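Local coordinates for protein alpha-fucosidase (PDB 2EAC) that probably removes terminal alpha-L-fucose from fucosylated glycans by hydrolysis, here as its family 95 catalytic part holding a fucose-like iminosugar, at residues A[31-36]-A[758-763]; A[395-400]-A[763-768]. One frame throughout, in Å; residues are numbered along the deposited sequence.

Contact 1. Residues A[31-36]-A[758-763]. With DFU ((2S,3R,4S,5R)-2-methylpiperidine-3,4,5-triol), chain E.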
# COMPACT_ATOMS: atom_id res chain seq x y z
N ALA A 31 13.72 -17.33 -13.51
CA ALA A 31 14.01 -16.44 -12.41
C ALA A 31 15.24 -15.58 -12.77
O ALA A 31 16.07 -15.26 -11.93
CB ALA A 31 14.23 -17.24 -11.10
N THR A 32 15.32 -15.19 -14.05
CA THR A 32 16.52 -14.56 -14.61
C THR A 32 16.50 -13.05 -14.52
O THR A 32 17.47 -12.41 -14.91
CB THR A 32 16.73 -14.96 -16.09
OG1 THR A 32 15.58 -14.58 -16.85
CG2 THR A 32 16.92 -16.47 -16.22
N ALA A 33 15.41 -12.45 -14.00
CA ALA A 33 15.34 -11.00 -13.88
C ALA A 33 16.22 -10.52 -12.72
O ALA A 33 16.65 -11.31 -11.89
CB ALA A 33 13.87 -10.56 -13.69
N THR A 34 16.53 -9.23 -12.67
CA THR A 34 17.42 -8.69 -11.65
C THR A 34 16.96 -9.11 -10.26
O THR A 34 15.79 -8.88 -9.88
CB THR A 34 17.44 -7.16 -11.69
OG1 THR A 34 17.67 -6.73 -13.02
CG2 THR A 34 18.56 -6.64 -10.81
N ALA A 35 17.87 -9.71 -9.50
CA ALA A 35 17.60 -10.23 -8.17
C ALA A 35 17.39 -9.12 -7.13
O ALA A 35 16.44 -9.15 -6.34
CB ALA A 35 18.73 -11.18 -7.73
N GLY A 36 18.32 -8.17 -7.11
CA GLY A 36 18.34 -7.11 -6.12
C GLY A 36 19.04 -7.47 -4.83
O GLY A 36 19.40 -8.61 -4.60
N PHE A 758 4.93 -10.49 -9.38
CA PHE A 758 5.36 -9.65 -8.30
C PHE A 758 6.04 -8.43 -8.88
O PHE A 758 6.90 -8.54 -9.78
CB PHE A 758 6.29 -10.40 -7.33
CG PHE A 758 5.57 -11.06 -6.16
CD1 PHE A 758 4.25 -10.74 -5.84
CD2 PHE A 758 6.28 -11.93 -5.31
CE1 PHE A 758 3.61 -11.31 -4.71
CE2 PHE A 758 5.66 -12.54 -4.21
CZ PHE A 758 4.32 -12.24 -3.89
N ASP A 759 5.67 -7.25 -8.37
CA ASP A 759 6.40 -6.03 -8.70
C ASP A 759 7.82 -6.08 -8.11
O ASP A 759 8.02 -6.63 -7.04
CB ASP A 759 5.66 -4.80 -8.14
CG ASP A 759 6.45 -3.55 -8.29
OD1 ASP A 759 6.44 -3.01 -9.41
OD2 ASP A 759 7.10 -3.11 -7.29
N TYR A 760 8.80 -5.51 -8.80
CA TYR A 760 10.13 -5.45 -8.26
C TYR A 760 10.84 -4.11 -8.34
O TYR A 760 10.61 -3.27 -9.23
CB TYR A 760 11.01 -6.59 -8.79
CG TYR A 760 11.50 -6.52 -10.24
CD1 TYR A 760 12.64 -5.78 -10.59
CD2 TYR A 760 10.89 -7.30 -11.24
CE1 TYR A 760 13.13 -5.78 -11.91
CE2 TYR A 760 11.38 -7.32 -12.56
CZ TYR A 760 12.49 -6.54 -12.88
OH TYR A 760 12.96 -6.56 -14.18
N HIS A 761 11.71 -3.91 -7.38
CA HIS A 761 12.45 -2.68 -7.26
C HIS A 761 13.75 -2.66 -8.12
O HIS A 761 14.00 -1.64 -8.75
CB HIS A 761 12.65 -2.42 -5.75
CG HIS A 761 13.42 -1.19 -5.43
ND1 HIS A 761 14.78 -1.08 -5.65
CD2 HIS A 761 13.05 -0.04 -4.82
CE1 HIS A 761 15.20 0.10 -5.22
NE2 HIS A 761 14.17 0.75 -4.70
N ALA A 762 14.59 -3.71 -8.20
CA ALA A 762 14.57 -4.97 -7.46
C ALA A 762 15.11 -4.79 -6.02
O ALA A 762 15.80 -3.80 -5.72
CB ALA A 762 15.43 -6.04 -8.22
N PRO A 763 14.79 -5.74 -5.13
CA PRO A 763 14.02 -6.99 -5.25
C PRO A 763 12.48 -6.78 -5.23
O PRO A 763 12.00 -5.65 -5.39
CB PRO A 763 14.47 -7.77 -4.01
CG PRO A 763 14.70 -6.70 -2.97
CD PRO A 763 15.31 -5.54 -3.75
C1 DFU E . 13.05 4.24 0.09
C2 DFU E . 13.07 4.29 -1.44
C3 DFU E . 13.54 2.95 -2.02
C4 DFU E . 12.66 1.80 -1.51
C5 DFU E . 12.65 1.77 0.03
C6 DFU E . 11.73 0.67 0.56
O4 DFU E . 11.30 1.99 -1.97
O3 DFU E . 13.49 3.01 -3.45
O2 DFU E . 13.88 5.40 -1.88
N5 DFU E . 12.26 3.08 0.51
O HOH W 1 15.34 -7.72 -14.95
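Y760 reaches across to A33 and T34. From CB, a chi1 of 74° puts CG between the backbone N and the carbonyl carbon and sends the ring toward 31-36. Y760 CD1 lies 4.5 Å from T34 O, which approaches the ring obliquely, and A762 N lies in plane at the ring edge. Farther out, Y760 CE2 is 4.2 Å from A33 CB, and at the tip OH passes the same methyl. Y760 OH hydrogen-bonds a water at 2.8 Å, and this water accepts from T34 N at 3.0 Å, bridging phenol and backbone. Outside the two segments, Y754 stacks on the Y760 ring and gives its hydroxyl to T34 O.

Beside the ring, A762 CB rests 3.3 Å from T34 O and touches G36 CA, where there is no side chain to intervene. P763 CB meets A35 O at 3.3 Å. Cis peptides precede A762 and P763. On the loop's far side, H761 ND1 donates to A762 O from above the carbonyl plane, while NE2 hydrogen-bonds O3 of the iminosugar DFU at 2.7 Å, in the imidazole plane. A loop of the N-terminal beta domain packs behind a sugar-binding loop of the family 95 (alpha/alpha)6 barrel.

Contact 2. Residues A[395-400]-A[763-768]. With DFU ((2S,3R,4S,5R)-2-methylpiperidine-3,4,5-triol), chain E.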
# COMPACT_ATOMS: atom_id res chain seq x y z
N SER A 395 -0.72 -3.92 5.18
CA SER A 395 0.28 -4.50 4.30
C SER A 395 1.66 -3.80 4.50
O SER A 395 1.73 -2.58 4.68
CB SER A 395 -0.23 -4.38 2.86
OG SER A 395 -0.51 -3.04 2.59
N ASN A 396 2.73 -4.59 4.59
CA ASN A 396 4.06 -4.01 4.74
C ASN A 396 4.73 -3.97 3.35
O ASN A 396 4.04 -4.12 2.34
CB ASN A 396 4.85 -4.79 5.84
CG ASN A 396 5.11 -6.27 5.44
OD1 ASN A 396 5.42 -6.56 4.30
ND2 ASN A 396 5.00 -7.18 6.40
N LEU A 397 6.05 -3.79 3.27
CA LEU A 397 6.72 -3.65 1.94
C LEU A 397 6.53 -4.85 1.03
O LEU A 397 6.72 -4.73 -0.21
CB LEU A 397 8.22 -3.42 2.09
CG LEU A 397 8.69 -2.03 2.54
CD1 LEU A 397 10.20 -2.04 2.81
CD2 LEU A 397 8.33 -0.94 1.47
N GLN A 398 6.19 -5.99 1.63
CA GLN A 398 6.01 -7.25 0.90
C GLN A 398 4.61 -7.84 1.07
O GLN A 398 4.37 -9.02 0.74
CB GLN A 398 7.11 -8.23 1.30
CG GLN A 398 8.52 -7.78 0.78
CD GLN A 398 9.63 -8.77 1.14
OE1 GLN A 398 9.38 -9.98 1.32
NE2 GLN A 398 10.86 -8.26 1.24
N GLY A 399 3.67 -7.01 1.52
CA GLY A 399 2.30 -7.45 1.83
C GLY A 399 2.27 -8.15 3.15
O GLY A 399 2.29 -7.52 4.22
N ILE A 400 2.24 -9.47 3.07
CA ILE A 400 2.54 -10.38 4.19
C ILE A 400 3.53 -11.47 3.79
O ILE A 400 3.85 -12.33 4.61
CB ILE A 400 1.27 -11.05 4.83
CG1 ILE A 400 0.47 -11.84 3.79
CG2 ILE A 400 0.40 -10.01 5.62
CD1 ILE A 400 -0.59 -12.78 4.42
N PRO A 763 14.79 -5.74 -5.13
CA PRO A 763 14.02 -6.99 -5.25
C PRO A 763 12.48 -6.78 -5.23
O PRO A 763 12.00 -5.65 -5.39
CB PRO A 763 14.47 -7.77 -4.01
CG PRO A 763 14.70 -6.70 -2.97
CD PRO A 763 15.31 -5.54 -3.75
N PHE A 764 11.74 -7.88 -5.07
CA PHE A 764 10.28 -7.85 -4.89
C PHE A 764 9.90 -6.80 -3.87
O PHE A 764 10.40 -6.84 -2.74
CB PHE A 764 9.79 -9.23 -4.40
CG PHE A 764 8.40 -9.20 -3.74
CD1 PHE A 764 7.32 -8.53 -4.33
CD2 PHE A 764 8.18 -9.92 -2.55
CE1 PHE A 764 6.02 -8.55 -3.71
CE2 PHE A 764 6.88 -9.92 -1.91
CZ PHE A 764 5.80 -9.25 -2.52
N GLN A 765 9.05 -5.88 -4.30
CA GLN A 765 8.43 -4.88 -3.45
C GLN A 765 7.00 -4.79 -3.92
O GLN A 765 6.76 -4.58 -5.11
CB GLN A 765 9.11 -3.51 -3.65
CG GLN A 765 10.53 -3.45 -3.05
CD GLN A 765 10.49 -3.47 -1.53
OE1 GLN A 765 10.70 -4.52 -0.88
NE2 GLN A 765 10.19 -2.32 -0.95
N ILE A 766 6.05 -4.95 -3.01
CA ILE A 766 4.64 -5.01 -3.41
C ILE A 766 4.04 -3.65 -3.77
O ILE A 766 3.02 -3.56 -4.45
CB ILE A 766 3.81 -5.71 -2.31
CG1 ILE A 766 2.55 -6.42 -2.90
CG2 ILE A 766 3.56 -4.76 -1.11
CD1 ILE A 766 1.81 -7.30 -1.89
N ASP A 767 4.66 -2.57 -3.29
CA ASP A 767 4.15 -1.23 -3.57
C ASP A 767 3.70 -1.08 -5.03
O ASP A 767 2.58 -0.62 -5.28
CB ASP A 767 5.16 -0.12 -3.21
CG ASP A 767 6.62 -0.47 -3.57
OD1 ASP A 767 6.88 -1.18 -4.58
OD2 ASP A 767 7.51 0.01 -2.81
N GLY A 768 4.55 -1.47 -6.00
CA GLY A 768 4.28 -1.20 -7.42
C GLY A 768 3.12 -2.00 -7.98
O GLY A 768 2.47 -1.60 -9.00
C1 DFU E . 13.05 4.24 0.09
C2 DFU E . 13.07 4.29 -1.44
C3 DFU E . 13.54 2.95 -2.02
C4 DFU E . 12.66 1.80 -1.51
C5 DFU E . 12.65 1.77 0.03
C6 DFU E . 11.73 0.67 0.56
O4 DFU E . 11.30 1.99 -1.97
O3 DFU E . 13.49 3.01 -3.45
O2 DFU E . 13.88 5.40 -1.88
N5 DFU E . 12.26 3.08 0.51
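Q398 sets its aliphatic stem against the CE2-CD2 side of the F764 ring, with Q398 CB 3.6 Å from F764 CE2. F764 gets there with CG anti to its backbone N (chi1 161°), and its CZ ends 3.6 Å from Q398 O, which comes in obliquely. F758, outside the two segments, stacks on this ring. The partner loop is a type I beta turn from N396 to G399, reinforced by an Asx turn: N396 OD1 takes the N-H of Q398 at 2.8 Å, in the carbonyl plane. N396 sits about 7 Å, side chain to ion, from a bound calcium ion. Between the turn and 763-768 runs one backbone bond, I766 N to L397 O at 2.9 Å, nearly straight at 166°. I766 CG2 tucks in 3.3 Å from L397 O, and I766 CD1 extends to 3.8 Å from G399 CA. On the ligand side, the bent Q765 side chain brings its amide against the branched end of L397. Both line the methyl end of DFU, L397 CD1 lying 3.8 Å from C6. D767 OD2 accepts from N424, whose ND2 also bonds DFU, a bond that would help hold this asparagine in the sugar pocket.

From the N terminus, the chain leaves strand 19-22 and runs through 31-36, then completes the beta domain and enters the barrel, where 395-400 follows helix 365-386. Far later, after helix 738-751, comes the run 758-768, which serves both contacts. Contact 1 closes the long loop back to the beta domain; contact 2 closes a shorter one inside the barrel. The two loops cross rather than nest: 395-400 falls between the segments of contact 1, while 763-768 runs on past 758-763, sharing P763. Their centres are 12 Å apart, with D759 and Q765 probably bonded through their backbones. Leading into helix 767-780, this run joins the beta domain, the turn at 396-399 near a calcium ion, and DFU.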